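Local coordinates for protein beta-d-glucoside glucohydrolase (Hypocrea jecorina, PDB 3ZZ1) that probably hydrolyses terminal, non-reducing beta-D-glucosyl residues, releasing beta-D-glucose, as a secreted family 3 glycoside hydrolase of cellulose degradation, at residues S199-Y204 against Y232-W237; A485-Q490 against T531-P536; E553-D558 against R645-Q650; A615-D620 against F669-R674. All blocks are in the same frame, centred on the assembly; numbering follows the deposited sequence. Where two conformers were deposited one is given.

In the fold
The four contacts sample three parts of one chain and come in this order along it, except that interactions 3 and 4 alternate their segments. Interaction 1 joins neighbouring parallel strands, 199-202 and 232-235, of the TIM-barrel-like N-terminal domain. Interaction 2, its centre about 34 Å from that of interaction 1 and on the opposite side of the chain's centre, packs a loop leading into helix 489-492 against the loop 531-536; it touches interaction 3 where T531 meets D558. Interaction 4 pairs strands 613-623 and 664-672 in the fibronectin type III-like part, its centre about 21 Å from that of interaction 3. Interactions 1, 2 and 4 hold their own parts together, while interaction 3 joins the C-terminal and fibronectin-like parts.

Interaction 1: S199-Y204 against Y232-W237; sequences SVMCSY and YVMTDW
V200 N donates to Y232 O, M234 N to V200 O, C202 N to M234 O and D236 N to C202 O, a parallel ladder whose short strand axes cross at -33°. On the face carrying S199, M201, Y232 and M234, the unbranched M201 sets CB 3.8 Å from M234 CG. With CG anti to the backbone N (chi1 180°), SD reaches within 3.6 Å of D236 CG, and a bend at chi3 takes CE toward the W237 ring. S199 CB sits over the face of the Y232 ring, whose hydroxyl is held by Q154, and S199 OG joins V200 N in donating to Y232 O. On the other face C202 SG, disulfide-bonded to C213, meets V233 CG1 at 3.8 Å. V233 packs on helix 216-226, which links the strands in a beta-alpha-beta crossover of the TIM-barrel-like domain. Past the strands, D236 CB lies over the face of Y204, 4.2 Å from the ring centroid. D236 OD1 accepts from W237 N, OD2 from a water that Y204 N also holds, and Y204 OH donates to W237 O. Ring, amide and water thus fix the carboxylate's rotation just past the C-terminal end of strand 232-235, where TIM barrels keep their active sites.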
loop_
_atom_site.group_PDB
_atom_site.type_symbol
_atom_site.label_atom_id
_atom_site.label_comp_id
_atom_site.label_asym_id
_atom_site.label_seq_id
_atom_site.Cartn_x
_atom_site.Cartn_y
_atom_site.Cartn_z
ATOM N N SER A 199 -8.384 -7.996 11.928
ATOM C CA SER A 199 -9.058 -8.753 10.890
ATOM C C SER A 199 -8.246 -8.835 9.598
ATOM O O SER A 199 -7.326 -8.042 9.368
ATOM C CB SER A 199 -10.428 -8.134 10.605
ATOM O OG SER A 199 -11.162 -8.920 9.686
ATOM N N VAL A 200 -8.612 -9.804 8.767
ATOM C CA VAL A 200 -8.031 -10.020 7.464
ATOM C C VAL A 200 -9.209 -10.235 6.528
ATOM O O VAL A 200 -10.175 -10.905 6.893
ATOM C CB VAL A 200 -7.102 -11.258 7.470
ATOM C CG1 VAL A 200 -6.701 -11.654 6.063
ATOM C CG2 VAL A 200 -5.856 -11.000 8.336
ATOM N N MET A 201 -9.155 -9.644 5.342
ATOM C CA MET A 201 -10.203 -9.847 4.346
ATOM C C MET A 201 -9.717 -10.798 3.248
ATOM O O MET A 201 -8.682 -10.547 2.622
ATOM C CB MET A 201 -10.636 -8.506 3.740
ATOM C CG MET A 201 -11.720 -8.615 2.678
ATOM S SD MET A 201 -11.909 -7.107 1.682
ATOM C CE MET A 201 -12.539 -5.957 2.903
ATOM N N CYS A 202 -10.456 -11.887 3.028
ATOM C CA CYS A 202 -10.137 -12.823 1.941
ATOM C C CYS A 202 -10.627 -12.311 0.580
ATOM O O CYS A 202 -11.623 -11.590 0.503
ATOM C CB CYS A 202 -10.632 -14.248 2.232
ATOM S SG CYS A 202 -12.384 -14.431 2.651
ATOM N N SER A 203 -9.918 -12.694 -0.480
ATOM C CA SER A 203 -10.057 -12.057 -1.792
ATOM C C SER A 203 -11.106 -12.689 -2.707
ATOM O O SER A 203 -11.657 -13.751 -2.405
ATOM C CB SER A 203 -8.696 -12.007 -2.501
ATOM O OG SER A 203 -8.168 -13.307 -2.688
ATOM N N TYR A 204 -11.362 -12.023 -3.835
ATOM C CA TYR A 204 -12.316 -12.499 -4.847
ATOM C C TYR A 204 -11.838 -13.727 -5.613
ATOM O O TYR A 204 -12.649 -14.530 -6.071
ATOM C CB TYR A 204 -12.621 -11.396 -5.867
ATOM C CG TYR A 204 -13.641 -10.385 -5.405
ATOM C CD1 TYR A 204 -14.965 -10.757 -5.168
ATOM C CD2 TYR A 204 -13.285 -9.048 -5.221
ATOM C CE1 TYR A 204 -15.906 -9.826 -4.748
ATOM C CE2 TYR A 204 -14.217 -8.110 -4.803
ATOM C CZ TYR A 204 -15.521 -8.506 -4.565
ATOM O OH TYR A 204 -16.434 -7.574 -4.151
ATOM N N TYR A 232 -10.221 -12.340 13.057
ATOM C CA TYR A 232 -11.254 -12.908 12.187
ATOM C C TYR A 232 -11.070 -12.618 10.702
ATOM O O TYR A 232 -10.566 -11.557 10.316
ATOM C CB TYR A 232 -12.660 -12.487 12.644
ATOM C CG TYR A 232 -12.964 -10.999 12.552
ATOM C CD1 TYR A 232 -12.606 -10.130 13.584
ATOM C CD2 TYR A 232 -13.631 -10.468 11.446
ATOM C CE1 TYR A 232 -12.885 -8.768 13.510
ATOM C CE2 TYR A 232 -13.917 -9.101 11.361
ATOM C CZ TYR A 232 -13.546 -8.259 12.404
ATOM O OH TYR A 232 -13.819 -6.912 12.337
ATOM N N VAL A 233 -11.495 -13.578 9.881
ATOM C CA VAL A 233 -11.464 -13.455 8.430
ATOM C C VAL A 233 -12.844 -13.069 7.911
ATOM O O VAL A 233 -13.831 -13.785 8.131
ATOM C CB VAL A 233 -11.023 -14.776 7.743
ATOM C CG1 VAL A 233 -11.032 -14.625 6.221
ATOM C CG2 VAL A 233 -9.644 -15.223 8.244
ATOM N N MET A 234 -12.905 -11.930 7.228
ATOM C CA MET A 234 -14.111 -11.507 6.536
ATOM C C MET A 234 -13.906 -11.698 5.040
ATOM O O MET A 234 -12.769 -11.763 4.565
ATOM C CB MET A 234 -14.448 -10.044 6.859
ATOM C CG MET A 234 -13.632 -9.001 6.078
ATOM S SD MET A 234 -14.045 -7.296 6.516
ATOM C CE MET A 234 -13.329 -7.168 8.152
ATOM N N THR A 235 -15.009 -11.802 4.308
ATOM C CA THR A 235 -14.962 -11.898 2.856
ATOM C C THR A 235 -14.856 -10.501 2.276
ATOM O O THR A 235 -15.334 -9.536 2.879
ATOM C CB THR A 235 -16.249 -12.544 2.270
ATOM O OG1 THR A 235 -17.387 -11.748 2.621
ATOM C CG2 THR A 235 -16.450 -13.956 2.785
ATOM N N ASP A 236 -14.241 -10.393 1.101
ATOM C CA ASP A 236 -14.430 -9.213 0.269
ATOM C C ASP A 236 -15.915 -9.225 -0.115
ATOM O O ASP A 236 -16.623 -10.183 0.196
ATOM C CB ASP A 236 -13.505 -9.250 -0.952
ATOM C CG ASP A 236 -13.250 -7.863 -1.547
ATOM O OD1 ASP A 236 -14.103 -6.964 -1.409
ATOM O OD2 ASP A 236 -12.192 -7.675 -2.170
ATOM N N TRP A 237 -16.401 -8.166 -0.753
ATOM C CA TRP A 237 -17.848 -7.972 -0.871
ATOM C C TRP A 237 -18.512 -8.929 -1.868
ATOM O O TRP A 237 -18.355 -8.795 -3.081
ATOM C CB TRP A 237 -18.179 -6.494 -1.133
ATOM C CG TRP A 237 -18.607 -5.732 0.119
ATOM C CD1 TRP A 237 -19.707 -4.931 0.249
ATOM C CD2 TRP A 237 -17.960 -5.730 1.406
ATOM N NE1 TRP A 237 -19.778 -4.421 1.523
ATOM C CE2 TRP A 237 -18.725 -4.897 2.256
ATOM C CE3 TRP A 237 -16.812 -6.348 1.922
ATOM C CZ2 TRP A 237 -18.378 -4.666 3.590
ATOM C CZ3 TRP A 237 -16.466 -6.115 3.252
ATOM C CH2 TRP A 237 -17.251 -5.284 4.070
HETATM O O HOH W 1 -10.454 -9.222 -3.404
#

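Interaction 2: A485-Q490 against T531-P536; sequences AIILEQ and TIAKSP
I487 reaches across to A533, S535 and P536 with its CD1, which stands 3.6 Å from A533 O, while its CG1 meets the proline ring, the two side chains crossing at about a right angle. A branched aliphatic chain suits this place because it can touch backbone and ring together. Deeper in, I532 CG2 lies 3.3 Å from I486 O and 4.2 Å from L488 CD1, and the small A485 turns its CB to T531 O and I532 CG1. At the outer end E489 CG rests 3.2 Å from K534 O, and the bend at chi2 (-58°) then lays the carboxylate alongside the first carbons of K534. The ammonium of K534 stays apart from it. A water bridges the two segments: it donates to E489 OE2 at 2.9 Å and to A533 O at 2.8 Å, and accepts from L488 N at 2.8 Å. The same OE2 makes a salt bridge with R570. An alanine in place of E489 would probably leave R570 without this partner and the water less firmly held. Further out, Y539 OH bonds to T531 O and A533 N, R453 holds A485 O, and W502 of strand 497-502 backs I486, L488 and I532. These segments of the C-terminal family domain therefore meet by apolar packing and a shared water, with the charge of E489 answered by R570 and placed in the first turn of helix 489-492, where the helix dipole would be expected to stabilise it.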
loop_
_atom_site.group_PDB
_atom_site.type_symbol
_atom_site.label_atom_id
_atom_site.label_comp_id
_atom_site.label_asym_id
_atom_site.label_seq_id
_atom_site.Cartn_x
_atom_site.Cartn_y
_atom_site.Cartn_z
ATOM N N ALA A 485 4.077 2.837 -12.694
ATOM C CA ALA A 485 5.097 3.057 -13.717
ATOM C C ALA A 485 4.529 3.451 -15.075
ATOM O O ALA A 485 3.524 2.905 -15.527
ATOM C CB ALA A 485 5.983 1.834 -13.858
ATOM N N ILE A 486 5.188 4.422 -15.694
ATOM C CA ILE A 486 4.916 4.857 -17.053
ATOM C C ILE A 486 6.247 4.762 -17.777
ATOM O O ILE A 486 7.283 5.084 -17.197
ATOM C CB ILE A 486 4.427 6.328 -17.072
ATOM C CG1 ILE A 486 3.003 6.435 -16.531
ATOM C CG2 ILE A 486 4.536 6.958 -18.472
ATOM C CD1 ILE A 486 2.628 7.848 -16.102
ATOM N N ILE A 487 6.234 4.307 -19.028
ATOM C CA ILE A 487 7.451 4.320 -19.837
ATOM C C ILE A 487 7.744 5.773 -20.238
ATOM O O ILE A 487 6.924 6.433 -20.886
ATOM C CB ILE A 487 7.336 3.397 -21.083
ATOM C CG1 ILE A 487 6.950 1.965 -20.674
ATOM C CG2 ILE A 487 8.626 3.422 -21.900
ATOM C CD1 ILE A 487 8.044 1.166 -19.974
ATOM N N LEU A 488 8.904 6.271 -19.820
ATOM C CA LEU A 488 9.221 7.691 -19.971
ATOM C C LEU A 488 10.217 7.965 -21.099
ATOM O O LEU A 488 10.680 9.097 -21.270
ATOM C CB LEU A 488 9.740 8.258 -18.644
ATOM C CG LEU A 488 8.794 8.223 -17.441
ATOM C CD1 LEU A 488 9.580 8.404 -16.156
ATOM C CD2 LEU A 488 7.673 9.263 -17.555
ATOM N N GLU A 489 10.518 6.929 -21.877
ATOM C CA GLU A 489 11.565 6.978 -22.905
ATOM C C GLU A 489 11.333 7.988 -24.026
ATOM O O GLU A 489 12.294 8.567 -24.534
ATOM C CB GLU A 489 11.809 5.588 -23.487
ATOM C CG GLU A 489 12.300 4.595 -22.461
ATOM C CD GLU A 489 13.578 5.042 -21.785
ATOM O OE1 GLU A 489 14.570 5.310 -22.501
ATOM O OE2 GLU A 489 13.593 5.117 -20.537
ATOM N N GLN A 490 10.073 8.188 -24.410
ATOM C CA GLN A 490 9.712 9.218 -25.389
ATOM C C GLN A 490 9.968 10.619 -24.848
ATOM O O GLN A 490 10.441 11.505 -25.567
ATOM C CB GLN A 490 8.239 9.108 -25.775
ATOM C CG GLN A 490 7.964 8.164 -26.917
ATOM C CD GLN A 490 7.065 8.784 -27.956
ATOM O OE1 GLN A 490 6.457 9.824 -27.722
ATOM N NE2 GLN A 490 6.987 8.158 -29.115
ATOM N N THR A 531 9.790 -0.491 -10.171
ATOM C CA THR A 531 10.755 -0.288 -11.246
ATOM C C THR A 531 10.108 0.396 -12.453
ATOM O O THR A 531 9.032 -0.001 -12.896
ATOM C CB THR A 531 11.384 -1.642 -11.693
ATOM O OG1 THR A 531 12.207 -2.166 -10.646
ATOM C CG2 THR A 531 12.228 -1.476 -12.951
ATOM N N ILE A 532 10.765 1.436 -12.965
ATOM C CA ILE A 532 10.369 2.065 -14.223
ATOM C C ILE A 532 11.341 1.593 -15.300
ATOM O O ILE A 532 12.522 1.982 -15.316
ATOM C CB ILE A 532 10.321 3.617 -14.130
ATOM C CG1 ILE A 532 9.285 4.054 -13.080
ATOM C CG2 ILE A 532 10.020 4.237 -15.514
ATOM C CD1 ILE A 532 9.302 5.536 -12.738
ATOM N N ALA A 533 10.840 0.727 -16.178
ATOM C CA ALA A 533 11.662 0.106 -17.212
ATOM C C ALA A 533 11.860 1.026 -18.410
ATOM O O ALA A 533 11.213 2.073 -18.514
ATOM C CB ALA A 533 11.038 -1.201 -17.662
ATOM N N LYS A 534 12.756 0.619 -19.310
ATOM C CA LYS A 534 12.944 1.292 -20.595
ATOM C C LYS A 534 11.946 0.796 -21.641
ATOM O O LYS A 534 11.731 1.454 -22.662
ATOM C CB LYS A 534 14.378 1.098 -21.105
ATOM C CG LYS A 534 15.443 1.747 -20.241
ATOM C CD LYS A 534 16.813 1.689 -20.898
ATOM C CE LYS A 534 17.869 2.253 -19.972
ATOM N NZ LYS A 534 19.232 2.224 -20.569
ATOM N N SER A 535 11.338 -0.361 -21.379
ATOM C CA SER A 535 10.417 -1.000 -22.318
ATOM C C SER A 535 9.322 -1.765 -21.569
ATOM O O SER A 535 9.585 -2.323 -20.502
ATOM C CB SER A 535 11.190 -1.960 -23.230
ATOM O OG SER A 535 10.325 -2.620 -24.139
ATOM N N PRO A 536 8.092 -1.797 -22.119
ATOM C CA PRO A 536 7.038 -2.616 -21.508
ATOM C C PRO A 536 7.409 -4.100 -21.488
ATOM O O PRO A 536 6.947 -4.846 -20.620
ATOM C CB PRO A 536 5.834 -2.399 -22.434
ATOM C CG PRO A 536 6.108 -1.126 -23.142
ATOM C CD PRO A 536 7.598 -1.057 -23.296
HETATM O O HOH W 2 11.178 4.801 -19.025
#

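Interaction 3: E553-D558 against R645-Q650; sequences EGLFID and RTPPKQ
R645 lays its guanidinium flat on the ring of F556, and its path can be followed outward from CB to the tip. CB itself makes no close contact with the ring; CG leaves it anti to the backbone N (chi1 -168°), and the chain stays extended as far as NE, the two side chains crossing at about a right angle while their flat groups stay nearly parallel. CG first meets the ring at 4.0 Å from F556 CZ, and NE follows at 3.8 Å from the same F556 CZ. The guanidinium carbon comes next, R645 CZ standing 3.5 Å from F556 CZ. At the tip NH1 lies 3.3 Å from F556 CE1, while NH2 lies over the same face, offset toward the rim, and also forms a salt bridge with D564. The planes are 20° apart, a stack in which the planar cation can rest on the ring and still use its N-H groups in other directions. This is a seam between domains: F556 belongs to the family 3 C-terminal range and R645 to the fibronectin type III-like range, and R179 of helix 178-194 bonds to R645 O, bringing in the N-terminal part as well. The opposite face of F556 is taken by P647, whose CG sits over the centre, 4.2 Å from the ring centroid, in a CH-pi contact. P647 CD also touches L555 CB at 3.9 Å. L555 and F556 are delivered by a type II' turn from E553 to F556, closed by F556 N to E553 O; G554 supplies the positive phi (61°) that such a turn needs.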
loop_
_atom_site.group_PDB
_atom_site.type_symbol
_atom_site.label_atom_id
_atom_site.label_comp_id
_atom_site.label_asym_id
_atom_site.label_seq_id
_atom_site.Cartn_x
_atom_site.Cartn_y
_atom_site.Cartn_z
ATOM N N GLU A 553 6.857 -16.901 -12.769
ATOM C CA GLU A 553 8.005 -16.074 -12.381
ATOM C C GLU A 553 8.456 -16.332 -10.941
ATOM O O GLU A 553 9.596 -16.050 -10.591
ATOM C CB GLU A 553 7.732 -14.579 -12.613
ATOM C CG GLU A 553 6.704 -13.925 -11.685
ATOM C CD GLU A 553 5.266 -14.337 -11.979
ATOM O OE1 GLU A 553 4.998 -14.897 -13.065
ATOM O OE2 GLU A 553 4.396 -14.093 -11.119
ATOM N N GLY A 554 7.554 -16.862 -10.116
ATOM C CA GLY A 554 7.870 -17.216 -8.733
ATOM C C GLY A 554 8.297 -16.018 -7.907
ATOM O O GLY A 554 7.589 -15.009 -7.852
ATOM N N LEU A 555 9.465 -16.128 -7.279
ATOM C CA LEU A 555 9.982 -15.082 -6.394
ATOM C C LEU A 555 10.518 -13.846 -7.121
ATOM O O LEU A 555 10.799 -12.830 -6.485
ATOM C CB LEU A 555 11.085 -15.645 -5.495
ATOM C CG LEU A 555 10.715 -16.725 -4.480
ATOM C CD1 LEU A 555 11.984 -17.204 -3.796
ATOM C CD2 LEU A 555 9.702 -16.192 -3.457
ATOM N N PHE A 556 10.651 -13.936 -8.441
ATOM C CA PHE A 556 11.332 -12.908 -9.227
ATOM C C PHE A 556 10.357 -11.917 -9.862
ATOM O O PHE A 556 10.053 -12.004 -11.054
ATOM C CB PHE A 556 12.229 -13.558 -10.292
ATOM C CG PHE A 556 13.335 -14.406 -9.726
ATOM C CD1 PHE A 556 13.079 -15.696 -9.257
ATOM C CD2 PHE A 556 14.641 -13.921 -9.672
ATOM C CE1 PHE A 556 14.100 -16.483 -8.734
ATOM C CE2 PHE A 556 15.671 -14.705 -9.152
ATOM C CZ PHE A 556 15.398 -15.990 -8.678
ATOM N N ILE A 557 9.859 -10.988 -9.047
ATOM C CA ILE A 557 9.002 -9.899 -9.522
ATOM C C ILE A 557 9.736 -8.557 -9.461
ATOM O O ILE A 557 10.673 -8.386 -8.668
ATOM C CB ILE A 557 7.645 -9.818 -8.748
ATOM C CG1 ILE A 557 7.850 -9.398 -7.283
ATOM C CG2 ILE A 557 6.887 -11.147 -8.867
ATOM C CD1 ILE A 557 6.570 -8.962 -6.554
ATOM N N ASP A 558 9.307 -7.622 -10.309
ATOM C CA ASP A 558 9.860 -6.263 -10.363
ATOM C C ASP A 558 11.396 -6.281 -10.372
ATOM O O ASP A 558 11.995 -6.947 -11.214
ATOM C CB ASP A 558 9.285 -5.395 -9.228
ATOM C CG ASP A 558 9.511 -3.901 -9.453
ATOM O OD1 ASP A 558 8.731 -3.264 -10.194
ATOM O OD2 ASP A 558 10.464 -3.359 -8.863
ATOM N N ARG A 645 17.426 -21.374 -4.749
ATOM C CA ARG A 645 17.414 -20.208 -5.630
ATOM C C ARG A 645 16.591 -19.060 -5.048
ATOM O O ARG A 645 15.391 -19.202 -4.790
ATOM C CB ARG A 645 16.921 -20.576 -7.031
ATOM C CG ARG A 645 17.167 -19.486 -8.067
ATOM C CD ARG A 645 16.907 -19.980 -9.474
ATOM N NE ARG A 645 17.042 -18.903 -10.452
ATOM C CZ ARG A 645 16.036 -18.373 -11.142
ATOM N NH1 ARG A 645 14.795 -18.818 -10.985
ATOM N NH2 ARG A 645 16.276 -17.396 -12.003
ATOM N N THR A 646 17.276 -17.939 -4.830
ATOM C CA THR A 646 16.686 -16.735 -4.250
ATOM C C THR A 646 17.077 -15.536 -5.126
ATOM O O THR A 646 18.143 -15.554 -5.749
ATOM C CB THR A 646 17.182 -16.528 -2.791
ATOM O OG1 THR A 646 17.219 -17.790 -2.111
ATOM C CG2 THR A 646 16.269 -15.595 -2.013
ATOM N N PRO A 647 16.216 -14.492 -5.201
ATOM C CA PRO A 647 16.657 -13.315 -5.963
ATOM C C PRO A 647 18.010 -12.776 -5.480
ATOM O O PRO A 647 18.277 -12.804 -4.277
ATOM C CB PRO A 647 15.556 -12.294 -5.684
ATOM C CG PRO A 647 14.331 -13.116 -5.538
ATOM C CD PRO A 647 14.766 -14.429 -4.910
ATOM N N PRO A 648 18.859 -12.285 -6.409
ATOM C CA PRO A 648 20.222 -11.876 -6.050
ATOM C C PRO A 648 20.257 -10.846 -4.917
ATOM O O PRO A 648 21.122 -10.932 -4.050
ATOM C CB PRO A 648 20.783 -11.280 -7.351
ATOM C CG PRO A 648 19.615 -11.081 -8.248
ATOM C CD PRO A 648 18.580 -12.076 -7.841
ATOM N N LYS A 649 19.312 -9.907 -4.925
ATOM C CA LYS A 649 19.190 -8.899 -3.874
ATOM C C LYS A 649 17.771 -8.842 -3.319
ATOM O O LYS A 649 16.792 -8.958 -4.070
ATOM C CB LYS A 649 19.567 -7.513 -4.403
ATOM C CG LYS A 649 21.052 -7.256 -4.515
ATOM C CD LYS A 649 21.307 -5.877 -5.100
ATOM C CE LYS A 649 22.681 -5.802 -5.747
ATOM N NZ LYS A 649 22.848 -4.523 -6.507
ATOM N N GLN A 650 17.672 -8.647 -2.004
ATOM C CA GLN A 650 16.387 -8.484 -1.324
ATOM C C GLN A 650 16.465 -7.349 -0.308
ATOM O O GLN A 650 17.368 -7.326 0.529
ATOM C CB GLN A 650 15.979 -9.780 -0.616
ATOM C CG GLN A 650 15.562 -10.921 -1.533
ATOM C CD GLN A 650 14.932 -12.066 -0.764
ATOM O OE1 GLN A 650 13.707 -12.198 -0.718
ATOM N NE2 GLN A 650 15.761 -12.886 -0.140
#

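Interaction 4: A615-D620 against F669-R674; sequences ATVTVD and FNIRRR
F669 and V617 cross obliquely on one face of an antiparallel pair, where A615, V619 and I671 also point. The F669 ring, with CG anti to the carbonyl carbon (chi1 -46°), reaches toward the neighbouring strand: its CD2 lies 3.3 Å from V617 O and its CE2 3.8 Å from V619 CG2. V617 divides its two methyls between neighbours, CG1 turned to F669 and CG2 set 3.6 Å from I671 CD1, again at an oblique crossing. A615 CB meets I671 CB at 3.9 Å. Two hydrogen-bonded pairs, V617 with F669 and A615 with I671, hold this register. Strands 613-623 and 664-672 belong to a three-stranded antiparallel sheet, and F669 and I671 press on A633, L635 and I637 of strand 629-638 in a second sheet, the facing-sheet packing of a fibronectin type III-like beta-sandwich. An alanine at F669 would probably open a gap between V619 and strand 629-638 and leave V617 less closely packed. Beta-branched and aromatic residues suit this inner face because they fill it while keeping an extended backbone. On the other face T616 and N670, a non-hydrogen-bonded pair, lie side by side, pointing the same way, with N670 OD1 3.7 Å from T616 CG2; polar side chains fit this outer side, where N670 N binds a glycerol, probably from the crystallisation liquor.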
loop_
_atom_site.group_PDB
_atom_site.type_symbol
_atom_site.label_atom_id
_atom_site.label_comp_id
_atom_site.label_asym_id
_atom_site.label_seq_id
_atom_site.Cartn_x
_atom_site.Cartn_y
_atom_site.Cartn_z
ATOM N N ALA A 615 20.507 -9.540 14.274
ATOM C CA ALA A 615 21.636 -8.783 13.728
ATOM C C ALA A 615 21.334 -7.292 13.575
ATOM O O ALA A 615 20.171 -6.871 13.577
ATOM C CB ALA A 615 22.072 -9.370 12.388
ATOM N N THR A 616 22.398 -6.505 13.440
ATOM C CA THR A 616 22.308 -5.054 13.304
ATOM C C THR A 616 23.360 -4.567 12.307
ATOM O O THR A 616 24.553 -4.839 12.464
ATOM C CB THR A 616 22.502 -4.348 14.670
ATOM O OG1 THR A 616 21.549 -4.849 15.616
ATOM C CG2 THR A 616 22.324 -2.833 14.542
ATOM N N VAL A 617 22.904 -3.873 11.271
ATOM C CA VAL A 617 23.797 -3.292 10.279
ATOM C C VAL A 617 23.722 -1.769 10.375
ATOM O O VAL A 617 22.630 -1.190 10.406
ATOM C CB VAL A 617 23.479 -3.791 8.831
ATOM C CG1 VAL A 617 24.417 -3.152 7.817
ATOM C CG2 VAL A 617 23.604 -5.304 8.741
ATOM N N THR A 618 24.895 -1.139 10.425
ATOM C CA THR A 618 25.026 0.304 10.621
ATOM C C THR A 618 25.917 0.942 9.546
ATOM O O THR A 618 26.936 0.368 9.153
ATOM C CB THR A 618 25.614 0.608 12.022
ATOM O OG1 THR A 618 24.732 0.104 13.036
ATOM C CG2 THR A 618 25.809 2.085 12.225
ATOM N N VAL A 619 25.506 2.115 9.067
ATOM C CA VAL A 619 26.318 2.953 8.176
ATOM C C VAL A 619 26.197 4.412 8.599
ATOM O O VAL A 619 25.203 4.803 9.212
ATOM C CB VAL A 619 25.899 2.860 6.674
ATOM C CG1 VAL A 619 26.403 1.587 6.039
ATOM C CG2 VAL A 619 24.380 3.014 6.499
ATOM N N ASP A 620 27.213 5.204 8.266
ATOM C CA ASP A 620 27.167 6.647 8.464
ATOM C C ASP A 620 26.772 7.317 7.161
ATOM O O ASP A 620 27.193 6.891 6.084
ATOM C CB ASP A 620 28.523 7.180 8.926
ATOM C CG ASP A 620 28.868 6.751 10.332
ATOM O OD1 ASP A 620 27.973 6.233 11.035
ATOM O OD2 ASP A 620 30.034 6.938 10.738
ATOM N N PHE A 669 20.051 -0.539 10.633
ATOM C CA PHE A 669 19.146 -1.553 10.115
ATOM C C PHE A 669 19.118 -2.752 11.050
ATOM O O PHE A 669 20.101 -3.483 11.168
ATOM C CB PHE A 669 19.550 -1.991 8.700
ATOM C CG PHE A 669 19.877 -0.849 7.776
ATOM C CD1 PHE A 669 18.867 -0.065 7.226
ATOM C CD2 PHE A 669 21.201 -0.555 7.460
ATOM C CE1 PHE A 669 19.174 0.994 6.368
ATOM C CE2 PHE A 669 21.519 0.502 6.610
ATOM C CZ PHE A 669 20.503 1.277 6.062
ATOM N N ASN A 670 17.988 -2.936 11.722
ATOM C CA ASN A 670 17.784 -4.093 12.584
ATOM C C ASN A 670 17.269 -5.282 11.789
ATOM O O ASN A 670 16.254 -5.185 11.084
ATOM C CB ASN A 670 16.837 -3.751 13.738
ATOM C CG ASN A 670 17.430 -2.721 14.683
ATOM O OD1 ASN A 670 18.623 -2.756 14.979
ATOM N ND2 ASN A 670 16.601 -1.791 15.154
ATOM N N ILE A 671 17.980 -6.400 11.907
ATOM C CA ILE A 671 17.681 -7.591 11.124
ATOM C C ILE A 671 17.007 -8.666 11.971
ATOM O O ILE A 671 17.603 -9.194 12.913
ATOM C CB ILE A 671 18.949 -8.143 10.436
ATOM C CG1 ILE A 671 19.516 -7.094 9.468
ATOM C CG2 ILE A 671 18.647 -9.456 9.716
ATOM C CD1 ILE A 671 20.802 -7.504 8.795
ATOM N N ARG A 672 15.754 -8.967 11.631
ATOM C CA ARG A 672 14.986 -10.012 12.296
ATOM C C ARG A 672 15.416 -11.360 11.741
ATOM O O ARG A 672 15.981 -11.432 10.640
ATOM C CB ARG A 672 13.484 -9.810 12.068
ATOM C CG ARG A 672 12.959 -8.423 12.464
ATOM C CD ARG A 672 11.579 -8.142 11.875
ATOM N NE ARG A 672 11.572 -8.230 10.415
ATOM C CZ ARG A 672 10.565 -7.850 9.627
ATOM N NH1 ARG A 672 9.457 -7.340 10.139
ATOM N NH2 ARG A 672 10.672 -7.984 8.310
ATOM N N ARG A 673 15.140 -12.429 12.484
ATOM C CA ARG A 673 15.483 -13.763 12.014
ATOM C C ARG A 673 14.904 -14.061 10.624
ATOM O O ARG A 673 15.594 -14.637 9.772
ATOM C CB ARG A 673 15.058 -14.849 13.002
ATOM C CG ARG A 673 15.514 -16.222 12.540
ATOM C CD ARG A 673 15.092 -17.352 13.449
ATOM N NE ARG A 673 15.640 -18.612 12.942
ATOM C CZ ARG A 673 16.890 -19.016 13.140
ATOM N NH1 ARG A 673 17.732 -18.273 13.848
ATOM N NH2 ARG A 673 17.300 -20.165 12.630
ATOM N N ARG A 674 13.652 -13.662 10.401
ATOM C CA ARG A 674 12.980 -13.900 9.116
ATOM C C ARG A 674 13.649 -13.167 7.941
ATOM O O ARG A 674 13.543 -13.602 6.792
ATOM C CB ARG A 674 11.482 -13.565 9.204
ATOM C CG ARG A 674 11.153 -12.077 9.306
ATOM C CD ARG A 674 9.727 -11.852 9.792
ATOM N NE ARG A 674 8.722 -12.245 8.805
ATOM C CZ ARG A 674 8.047 -11.403 8.022
ATOM N NH1 ARG A 674 8.254 -10.087 8.085
ATOM N NH2 ARG A 674 7.152 -11.883 7.168
#